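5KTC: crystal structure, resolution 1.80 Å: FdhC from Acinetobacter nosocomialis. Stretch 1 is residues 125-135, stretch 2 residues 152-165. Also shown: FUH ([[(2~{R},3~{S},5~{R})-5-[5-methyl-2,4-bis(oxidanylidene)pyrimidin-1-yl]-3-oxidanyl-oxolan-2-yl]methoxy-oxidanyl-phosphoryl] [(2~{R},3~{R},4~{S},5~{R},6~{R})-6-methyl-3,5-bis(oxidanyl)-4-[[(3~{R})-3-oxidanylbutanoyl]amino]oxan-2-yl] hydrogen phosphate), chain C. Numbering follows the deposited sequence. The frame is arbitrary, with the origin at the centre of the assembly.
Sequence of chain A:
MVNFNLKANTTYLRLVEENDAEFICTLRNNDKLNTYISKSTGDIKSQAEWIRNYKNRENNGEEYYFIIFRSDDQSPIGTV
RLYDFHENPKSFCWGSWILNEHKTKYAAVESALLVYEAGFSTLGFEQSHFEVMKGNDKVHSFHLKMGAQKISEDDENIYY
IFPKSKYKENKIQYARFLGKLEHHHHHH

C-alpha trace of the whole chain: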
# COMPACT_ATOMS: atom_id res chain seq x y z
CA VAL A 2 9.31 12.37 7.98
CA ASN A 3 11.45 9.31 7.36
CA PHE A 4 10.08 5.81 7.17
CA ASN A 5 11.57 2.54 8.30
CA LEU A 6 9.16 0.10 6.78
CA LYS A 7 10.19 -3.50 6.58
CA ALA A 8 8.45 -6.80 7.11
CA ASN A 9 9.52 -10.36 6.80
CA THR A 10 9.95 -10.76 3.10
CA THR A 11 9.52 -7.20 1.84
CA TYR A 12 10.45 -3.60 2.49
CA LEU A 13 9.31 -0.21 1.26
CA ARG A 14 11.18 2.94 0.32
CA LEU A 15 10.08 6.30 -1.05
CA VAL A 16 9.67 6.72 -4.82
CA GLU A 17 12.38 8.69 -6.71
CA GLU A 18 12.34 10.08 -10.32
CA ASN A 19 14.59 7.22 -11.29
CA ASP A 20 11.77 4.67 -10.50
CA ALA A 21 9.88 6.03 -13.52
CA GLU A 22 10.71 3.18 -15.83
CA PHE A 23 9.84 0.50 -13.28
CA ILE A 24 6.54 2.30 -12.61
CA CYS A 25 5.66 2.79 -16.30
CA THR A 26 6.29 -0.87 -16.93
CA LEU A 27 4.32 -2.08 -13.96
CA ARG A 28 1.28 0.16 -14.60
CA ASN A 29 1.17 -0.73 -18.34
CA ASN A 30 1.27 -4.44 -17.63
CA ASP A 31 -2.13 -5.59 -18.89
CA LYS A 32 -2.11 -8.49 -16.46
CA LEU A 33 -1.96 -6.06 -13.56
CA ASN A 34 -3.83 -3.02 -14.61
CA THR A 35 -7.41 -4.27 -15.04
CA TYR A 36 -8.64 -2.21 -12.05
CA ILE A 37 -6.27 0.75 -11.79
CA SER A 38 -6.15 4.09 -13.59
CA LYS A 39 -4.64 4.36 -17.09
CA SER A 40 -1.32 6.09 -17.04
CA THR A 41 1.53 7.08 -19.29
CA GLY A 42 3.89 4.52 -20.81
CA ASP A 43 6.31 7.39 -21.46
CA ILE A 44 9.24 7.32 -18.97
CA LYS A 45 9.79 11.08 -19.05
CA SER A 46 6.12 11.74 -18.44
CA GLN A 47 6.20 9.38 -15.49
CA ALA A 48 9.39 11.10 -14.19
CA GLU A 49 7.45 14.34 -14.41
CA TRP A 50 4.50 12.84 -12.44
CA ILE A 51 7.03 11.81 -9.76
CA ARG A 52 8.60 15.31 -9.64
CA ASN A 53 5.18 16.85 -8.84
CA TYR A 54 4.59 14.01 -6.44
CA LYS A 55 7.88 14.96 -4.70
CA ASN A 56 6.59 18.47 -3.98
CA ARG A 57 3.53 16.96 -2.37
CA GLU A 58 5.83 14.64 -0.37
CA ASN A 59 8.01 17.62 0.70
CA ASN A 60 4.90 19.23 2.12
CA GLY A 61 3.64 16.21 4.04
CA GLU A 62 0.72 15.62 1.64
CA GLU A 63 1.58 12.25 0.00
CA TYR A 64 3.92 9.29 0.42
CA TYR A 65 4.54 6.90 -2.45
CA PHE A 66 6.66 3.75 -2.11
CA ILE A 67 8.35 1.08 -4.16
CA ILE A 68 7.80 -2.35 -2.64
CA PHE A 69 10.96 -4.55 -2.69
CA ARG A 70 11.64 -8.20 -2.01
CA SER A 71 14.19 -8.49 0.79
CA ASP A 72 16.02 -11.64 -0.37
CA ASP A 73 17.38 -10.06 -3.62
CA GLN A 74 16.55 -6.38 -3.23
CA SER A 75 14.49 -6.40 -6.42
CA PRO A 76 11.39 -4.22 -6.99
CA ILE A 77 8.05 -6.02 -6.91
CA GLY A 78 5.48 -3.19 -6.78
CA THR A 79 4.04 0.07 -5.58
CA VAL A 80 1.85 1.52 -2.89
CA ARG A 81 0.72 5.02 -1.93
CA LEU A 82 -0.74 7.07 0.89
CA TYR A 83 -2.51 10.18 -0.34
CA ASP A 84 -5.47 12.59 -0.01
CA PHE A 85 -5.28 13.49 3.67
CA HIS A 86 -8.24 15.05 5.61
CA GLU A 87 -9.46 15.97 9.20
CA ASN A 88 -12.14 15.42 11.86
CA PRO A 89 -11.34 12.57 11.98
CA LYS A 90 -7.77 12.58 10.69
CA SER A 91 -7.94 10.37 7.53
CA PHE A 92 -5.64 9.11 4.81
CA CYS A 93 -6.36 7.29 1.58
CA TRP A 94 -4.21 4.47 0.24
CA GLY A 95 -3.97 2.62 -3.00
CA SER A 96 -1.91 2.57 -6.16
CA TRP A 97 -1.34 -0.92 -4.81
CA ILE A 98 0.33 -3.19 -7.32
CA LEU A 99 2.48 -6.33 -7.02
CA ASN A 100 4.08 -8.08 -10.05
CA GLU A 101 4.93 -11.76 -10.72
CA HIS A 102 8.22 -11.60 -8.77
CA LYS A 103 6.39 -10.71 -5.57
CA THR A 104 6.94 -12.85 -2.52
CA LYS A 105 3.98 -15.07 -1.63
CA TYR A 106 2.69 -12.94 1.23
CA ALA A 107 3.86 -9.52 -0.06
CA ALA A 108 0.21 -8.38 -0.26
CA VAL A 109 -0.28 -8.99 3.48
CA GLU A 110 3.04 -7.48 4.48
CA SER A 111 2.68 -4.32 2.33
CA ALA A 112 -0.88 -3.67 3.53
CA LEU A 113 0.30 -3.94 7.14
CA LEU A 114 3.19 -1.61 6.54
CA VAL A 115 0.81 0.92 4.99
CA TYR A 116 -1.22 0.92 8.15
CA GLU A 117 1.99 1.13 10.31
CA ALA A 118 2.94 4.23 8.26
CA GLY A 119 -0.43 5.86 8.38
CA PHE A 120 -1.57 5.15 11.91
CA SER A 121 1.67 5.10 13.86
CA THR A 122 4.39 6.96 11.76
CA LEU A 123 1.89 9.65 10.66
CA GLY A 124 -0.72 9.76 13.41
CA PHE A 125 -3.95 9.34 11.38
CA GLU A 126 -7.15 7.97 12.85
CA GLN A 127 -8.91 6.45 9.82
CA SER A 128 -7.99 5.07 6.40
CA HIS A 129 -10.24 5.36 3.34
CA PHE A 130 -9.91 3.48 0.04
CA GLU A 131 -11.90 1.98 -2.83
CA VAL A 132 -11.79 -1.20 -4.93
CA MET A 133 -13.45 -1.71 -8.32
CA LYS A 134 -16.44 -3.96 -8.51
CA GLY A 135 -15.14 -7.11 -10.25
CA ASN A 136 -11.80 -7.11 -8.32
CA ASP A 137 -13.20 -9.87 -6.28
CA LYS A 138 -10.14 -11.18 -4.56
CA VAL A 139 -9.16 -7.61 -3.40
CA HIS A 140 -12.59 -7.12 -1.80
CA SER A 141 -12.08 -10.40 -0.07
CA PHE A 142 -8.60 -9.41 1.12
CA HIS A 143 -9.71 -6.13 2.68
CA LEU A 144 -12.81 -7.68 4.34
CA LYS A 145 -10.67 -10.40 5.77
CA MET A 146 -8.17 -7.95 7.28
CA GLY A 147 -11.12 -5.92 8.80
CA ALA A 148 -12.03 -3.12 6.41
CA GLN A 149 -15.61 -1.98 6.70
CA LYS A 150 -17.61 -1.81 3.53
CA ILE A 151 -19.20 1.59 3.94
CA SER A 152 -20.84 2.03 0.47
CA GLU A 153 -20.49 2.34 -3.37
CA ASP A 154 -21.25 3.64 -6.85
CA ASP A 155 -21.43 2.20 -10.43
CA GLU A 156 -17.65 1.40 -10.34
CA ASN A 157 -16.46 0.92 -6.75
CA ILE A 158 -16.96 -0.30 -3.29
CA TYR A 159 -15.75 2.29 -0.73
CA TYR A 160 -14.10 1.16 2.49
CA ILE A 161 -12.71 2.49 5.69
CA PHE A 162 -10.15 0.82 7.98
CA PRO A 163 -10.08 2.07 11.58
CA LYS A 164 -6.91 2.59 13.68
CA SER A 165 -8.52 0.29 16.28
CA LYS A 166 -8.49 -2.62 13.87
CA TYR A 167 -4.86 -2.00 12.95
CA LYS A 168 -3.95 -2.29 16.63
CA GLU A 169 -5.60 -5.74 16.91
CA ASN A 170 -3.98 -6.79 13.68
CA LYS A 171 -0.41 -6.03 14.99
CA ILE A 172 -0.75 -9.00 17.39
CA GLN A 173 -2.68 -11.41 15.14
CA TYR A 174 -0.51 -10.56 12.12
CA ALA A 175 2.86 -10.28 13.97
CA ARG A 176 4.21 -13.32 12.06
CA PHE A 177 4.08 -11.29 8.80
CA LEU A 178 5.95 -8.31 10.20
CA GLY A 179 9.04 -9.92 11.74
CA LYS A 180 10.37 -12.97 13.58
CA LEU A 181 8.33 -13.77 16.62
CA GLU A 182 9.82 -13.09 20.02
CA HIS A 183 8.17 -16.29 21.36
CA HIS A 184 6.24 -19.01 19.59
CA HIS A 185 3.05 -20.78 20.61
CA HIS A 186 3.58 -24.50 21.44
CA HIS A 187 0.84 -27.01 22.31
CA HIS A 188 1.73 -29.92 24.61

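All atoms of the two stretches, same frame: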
# COMPACT_ATOMS: atom_id res chain seq x y z
N PHE A 125 -2.54 9.24 11.82
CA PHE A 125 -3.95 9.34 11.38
C PHE A 125 -4.85 8.52 12.27
O PHE A 125 -4.37 7.64 12.99
CB PHE A 125 -4.10 8.87 9.92
CG PHE A 125 -3.52 9.83 8.93
CD1 PHE A 125 -4.27 10.87 8.47
CD2 PHE A 125 -2.27 9.69 8.48
CE1 PHE A 125 -3.75 11.79 7.58
CE2 PHE A 125 -1.73 10.56 7.55
CZ PHE A 125 -2.48 11.61 7.09
N GLU A 126 -6.15 8.75 12.15
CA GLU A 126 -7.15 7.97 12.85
C GLU A 126 -7.94 6.98 12.02
O GLU A 126 -8.41 5.99 12.55
CB GLU A 126 -8.14 8.90 13.57
CG GLU A 126 -7.56 9.56 14.83
CD GLU A 126 -7.07 8.58 15.90
OE1 GLU A 126 -5.86 8.65 16.28
OE2 GLU A 126 -7.88 7.72 16.37
N GLN A 127 -8.11 7.28 10.73
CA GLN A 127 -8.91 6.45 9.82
C GLN A 127 -8.23 6.33 8.46
O GLN A 127 -7.58 7.27 8.04
CB GLN A 127 -10.22 7.17 9.46
CG GLN A 127 -11.31 7.29 10.47
CD GLN A 127 -12.69 7.25 9.75
OE1 GLN A 127 -12.94 7.86 8.64
NE2 GLN A 127 -13.60 6.49 10.36
N SER A 128 -8.52 5.23 7.74
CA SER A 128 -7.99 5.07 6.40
C SER A 128 -9.20 4.91 5.51
O SER A 128 -10.13 4.27 5.91
CB SER A 128 -7.09 3.86 6.29
OG SER A 128 -6.48 3.92 5.03
N HIS A 129 -9.18 5.54 4.34
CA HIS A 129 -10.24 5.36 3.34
C HIS A 129 -9.61 4.79 2.08
O HIS A 129 -8.53 5.16 1.72
CB HIS A 129 -10.88 6.71 2.98
CG HIS A 129 -11.52 7.41 4.14
ND1 HIS A 129 -12.05 8.67 4.00
CD2 HIS A 129 -11.70 7.08 5.45
CE1 HIS A 129 -12.56 9.06 5.16
NE2 HIS A 129 -12.36 8.12 6.05
N PHE A 130 -10.33 3.90 1.38
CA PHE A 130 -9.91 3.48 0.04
C PHE A 130 -11.09 2.86 -0.71
O PHE A 130 -12.15 2.59 -0.14
CB PHE A 130 -8.74 2.47 0.10
CG PHE A 130 -9.03 1.27 0.94
CD1 PHE A 130 -8.78 1.30 2.29
CD2 PHE A 130 -9.63 0.11 0.39
CE1 PHE A 130 -9.06 0.18 3.09
CE2 PHE A 130 -9.92 -1.00 1.18
CZ PHE A 130 -9.63 -0.96 2.53
N GLU A 131 -10.89 2.61 -2.01
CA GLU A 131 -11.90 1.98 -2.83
C GLU A 131 -11.31 0.87 -3.70
O GLU A 131 -10.11 0.86 -3.95
CB GLU A 131 -12.57 3.02 -3.72
CG GLU A 131 -11.72 3.76 -4.70
CD GLU A 131 -11.22 5.10 -4.28
OE1 GLU A 131 -10.15 5.52 -4.75
OE2 GLU A 131 -11.88 5.78 -3.49
N VAL A 132 -12.18 -0.04 -4.15
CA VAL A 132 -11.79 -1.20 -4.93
C VAL A 132 -12.86 -1.38 -6.01
O VAL A 132 -14.06 -1.32 -5.70
CB VAL A 132 -11.79 -2.44 -4.07
CG1 VAL A 132 -11.41 -3.68 -4.84
CG2 VAL A 132 -10.88 -2.25 -2.84
N MET A 133 -12.46 -1.54 -7.25
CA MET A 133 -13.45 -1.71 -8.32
C MET A 133 -14.29 -2.93 -8.16
O MET A 133 -13.81 -3.97 -7.81
CB MET A 133 -12.81 -1.72 -9.71
CG MET A 133 -12.46 -0.30 -10.20
SD MET A 133 -12.03 -0.27 -11.96
CE MET A 133 -13.66 -0.34 -12.75
N LYS A 134 -15.58 -2.81 -8.45
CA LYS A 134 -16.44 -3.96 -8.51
C LYS A 134 -15.86 -4.87 -9.61
O LYS A 134 -15.36 -4.37 -10.56
CB LYS A 134 -17.85 -3.47 -8.81
CG LYS A 134 -18.50 -2.69 -7.69
CD LYS A 134 -19.92 -2.24 -8.10
CE LYS A 134 -20.93 -2.24 -6.97
NZ LYS A 134 -21.87 -1.07 -7.16
N GLY A 135 -15.82 -6.16 -9.37
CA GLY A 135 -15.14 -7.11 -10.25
C GLY A 135 -13.80 -7.57 -9.73
O GLY A 135 -13.35 -8.65 -10.09
N SER A 152 -19.93 1.57 1.59
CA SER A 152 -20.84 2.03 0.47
C SER A 152 -20.26 1.84 -0.93
O SER A 152 -19.42 0.98 -1.07
CB SER A 152 -21.11 3.52 0.54
OG SER A 152 -20.04 4.20 -0.03
N GLU A 153 -20.65 2.69 -1.92
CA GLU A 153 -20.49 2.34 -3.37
C GLU A 153 -20.98 3.35 -4.43
O GLU A 153 -21.55 4.42 -4.13
CB GLU A 153 -21.14 1.02 -3.63
CG GLU A 153 -22.59 1.17 -3.96
CD GLU A 153 -23.25 -0.09 -3.68
OE1 GLU A 153 -23.16 -1.04 -4.47
OE2 GLU A 153 -23.76 -0.13 -2.58
N ASP A 154 -20.68 3.00 -5.69
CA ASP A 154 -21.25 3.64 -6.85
C ASP A 154 -21.24 2.66 -8.04
O ASP A 154 -21.18 1.45 -7.85
CB ASP A 154 -20.54 4.94 -7.14
CG ASP A 154 -19.09 4.78 -7.38
OD1 ASP A 154 -18.66 3.64 -7.71
OD2 ASP A 154 -18.41 5.81 -7.30
N ASP A 155 -21.38 3.15 -9.25
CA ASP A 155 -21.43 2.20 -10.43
C ASP A 155 -20.10 1.37 -10.60
O ASP A 155 -20.11 0.24 -11.07
CB ASP A 155 -21.67 3.06 -11.68
CG ASP A 155 -23.09 3.60 -11.73
OD1 ASP A 155 -23.96 3.04 -11.05
OD2 ASP A 155 -23.33 4.56 -12.48
N GLU A 156 -19.00 1.94 -10.12
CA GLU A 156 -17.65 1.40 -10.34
C GLU A 156 -17.04 0.67 -9.17
O GLU A 156 -16.34 -0.34 -9.36
CB GLU A 156 -16.70 2.53 -10.58
CG GLU A 156 -16.87 3.28 -11.83
CD GLU A 156 -15.95 4.48 -11.89
OE1 GLU A 156 -16.35 5.36 -12.67
OE2 GLU A 156 -14.84 4.55 -11.24
N ASN A 157 -17.23 1.24 -7.97
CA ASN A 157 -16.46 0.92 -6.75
C ASN A 157 -17.26 0.50 -5.55
O ASN A 157 -18.46 0.81 -5.43
CB ASN A 157 -15.73 2.19 -6.29
CG ASN A 157 -14.71 2.70 -7.28
OD1 ASN A 157 -14.10 1.91 -7.97
ND2 ASN A 157 -14.53 4.03 -7.36
N ILE A 158 -16.59 -0.20 -4.66
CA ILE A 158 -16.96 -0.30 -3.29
C ILE A 158 -15.96 0.54 -2.49
O ILE A 158 -14.76 0.54 -2.78
CB ILE A 158 -17.08 -1.71 -2.84
CG1 ILE A 158 -18.21 -2.38 -3.64
CG2 ILE A 158 -17.39 -1.77 -1.32
CD1 ILE A 158 -18.16 -3.88 -3.52
N TYR A 159 -16.51 1.33 -1.54
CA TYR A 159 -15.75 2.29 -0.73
C TYR A 159 -15.61 1.70 0.67
O TYR A 159 -16.60 1.17 1.24
CB TYR A 159 -16.47 3.62 -0.65
CG TYR A 159 -16.49 4.25 -1.96
CD1 TYR A 159 -15.41 4.95 -2.41
CD2 TYR A 159 -17.57 4.03 -2.85
CE1 TYR A 159 -15.35 5.45 -3.66
CE2 TYR A 159 -17.54 4.55 -4.11
CZ TYR A 159 -16.46 5.26 -4.52
OH TYR A 159 -16.32 5.80 -5.79
N TYR A 160 -14.39 1.76 1.20
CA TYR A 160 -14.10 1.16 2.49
C TYR A 160 -13.48 2.17 3.41
O TYR A 160 -12.84 3.11 2.97
CB TYR A 160 -13.10 -0.00 2.32
CG TYR A 160 -13.62 -1.18 1.55
CD1 TYR A 160 -13.48 -1.27 0.17
CD2 TYR A 160 -14.24 -2.22 2.21
CE1 TYR A 160 -14.02 -2.35 -0.52
CE2 TYR A 160 -14.71 -3.32 1.53
CZ TYR A 160 -14.60 -3.37 0.16
OH TYR A 160 -15.10 -4.47 -0.46
N ILE A 161 -13.57 1.87 4.70
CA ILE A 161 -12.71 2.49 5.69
C ILE A 161 -12.06 1.40 6.58
O ILE A 161 -12.57 0.30 6.77
CB ILE A 161 -13.34 3.56 6.60
CG1 ILE A 161 -14.15 2.96 7.68
CG2 ILE A 161 -14.16 4.58 5.83
CD1 ILE A 161 -15.27 2.13 7.20
N PHE A 162 -10.91 1.76 7.13
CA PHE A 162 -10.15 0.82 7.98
C PHE A 162 -9.77 1.61 9.25
O PHE A 162 -9.16 2.64 9.16
CB PHE A 162 -8.96 0.23 7.21
CG PHE A 162 -8.29 -0.90 7.93
CD1 PHE A 162 -7.38 -0.65 8.93
CD2 PHE A 162 -8.61 -2.21 7.63
CE1 PHE A 162 -6.83 -1.67 9.67
CE2 PHE A 162 -8.05 -3.23 8.38
CZ PHE A 162 -7.15 -2.96 9.38
N PRO A 163 -10.30 1.23 10.40
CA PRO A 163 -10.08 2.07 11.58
C PRO A 163 -8.76 1.73 12.27
O PRO A 163 -8.32 0.57 12.21
CB PRO A 163 -11.25 1.66 12.51
CG PRO A 163 -11.48 0.27 12.16
CD PRO A 163 -11.24 0.16 10.66
N LYS A 164 -8.16 2.74 12.91
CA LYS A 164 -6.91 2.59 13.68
C LYS A 164 -7.04 1.46 14.71
O LYS A 164 -6.13 0.74 14.93
CB LYS A 164 -6.54 3.92 14.37
CG LYS A 164 -5.27 3.87 15.17
CD LYS A 164 -4.78 5.22 15.68
CE LYS A 164 -3.35 5.06 16.17
NZ LYS A 164 -2.95 6.29 16.92
N SER A 165 -8.20 1.36 15.33
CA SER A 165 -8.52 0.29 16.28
C SER A 165 -8.34 -1.13 15.73
O SER A 165 -7.86 -2.03 16.43
CB SER A 165 -9.94 0.46 16.83
OG SER A 165 -10.90 0.16 15.85
O1 FUH C . -5.27 0.61 -4.92
C1 FUH C . -6.38 0.93 -4.51
C2 FUH C . -6.87 0.60 -3.14
C3 FUH C . -6.15 -0.58 -2.54
O2 FUH C . -6.84 -1.82 -2.84
C4 FUH C . -6.12 -0.47 -1.03
N1 FUH C . -7.28 1.65 -5.30
C5 FUH C . -6.81 2.31 -6.52
C6 FUH C . -7.79 2.08 -7.69
O3 FUH C . -9.01 2.51 -7.29
C7 FUH C . -7.47 2.90 -8.92
C8 FUH C . -8.58 2.90 -9.99
O4 FUH C . -7.24 4.27 -8.57
C9 FUH C . -6.68 3.80 -6.26
O5 FUH C . -5.63 4.10 -5.33
C10 FUH C . -6.29 4.49 -7.51
O6 FUH C . -5.02 3.99 -7.89
P1 FUH C . -4.14 4.69 -9.00
O7 FUH C . -4.55 4.30 -10.37
O8 FUH C . -2.73 4.21 -8.68
O9 FUH C . -4.01 6.25 -8.73
P2 FUH C . -4.96 7.48 -9.11
O10 FUH C . -5.18 8.26 -7.86
O11 FUH C . -6.24 6.89 -9.70
O12 FUH C . -4.02 8.21 -10.14
C11 FUH C . -4.18 9.60 -10.39
C12 FUH C . -3.72 9.88 -11.80
C13 FUH C . -4.26 8.88 -12.84
O13 FUH C . -4.50 9.51 -14.11
C14 FUH C . -3.11 7.91 -13.07
C15 FUH C . -1.92 8.80 -12.84
O14 FUH C . -2.29 9.80 -11.86
N2 FUH C . -0.73 8.17 -12.23
C16 FUH C . -0.76 7.68 -10.96
C17 FUH C . 0.39 7.15 -10.38
C18 FUH C . 0.40 6.61 -8.96
C19 FUH C . 1.57 7.11 -11.18
O15 FUH C . 2.67 6.68 -10.66
N3 FUH C . 1.58 7.60 -12.43
C20 FUH C . 0.46 8.15 -12.91
O16 FUH C . 0.47 8.61 -14.15

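Where the regular ladder between these two strands gives out, a single lysine takes over the pairing with both ends of its residue. The backbone of Lys134 donates from N to Glu156 O at 2.7 Å, while its side chain runs along the other stretch until NZ reaches Asp154 O at 2.7 Å and Glu153 OE1 at 3.0 Å, the latter a salt bridge. A long, flexible chain with a charged tip suits this place, since it can span the turn and meet a carbonyl and a carboxylate together.

The turn it grips is itself braced: Asp154 OD1 accepts from Glu156 N (3.0 Å) and Asn157 N (2.8 Å), and Asp154 OD2 accepts from Tyr159 OH at 2.6 Å.

Between the ends, strands 127-133 and 157-163 illustrate the antiparallel principle that hydrogen-bonded and non-hydrogen-bonded pairs alternate. Ser128 with Phe162, Phe130 with Tyr160 and Val132 with Ile158 each exchange two backbone bonds; the shortest joins Tyr160 N to Phe130 O at 2.7 Å. In the intervening pairs, CA-H groups approach carbonyls instead, as Ile161 CA does Ser128 O at 3.1 Å.

The same alternation sorts the side chains. Ser128, Phe130, Val132, Ile158, Tyr160 and Phe162 share a buried face, where Tyr160 CB lies over the Phe130 ring, 3.8 Å from its centroid, and Val132 CG2 meets Tyr160 CE1 at 3.9 Å. The Phe130 and Tyr160 rings are nearly parallel but slid apart. The other face, more open, carries Gln127, His129, Glu131, Tyr159, Ile161 and Pro163; here His129 NE2 donates to Gln127 OE1 at 2.7 Å.

The strand edge also serves the ligand: FUH N1 donates to Glu131 O at 3.2 Å. Altogether the contact buries 992 Å².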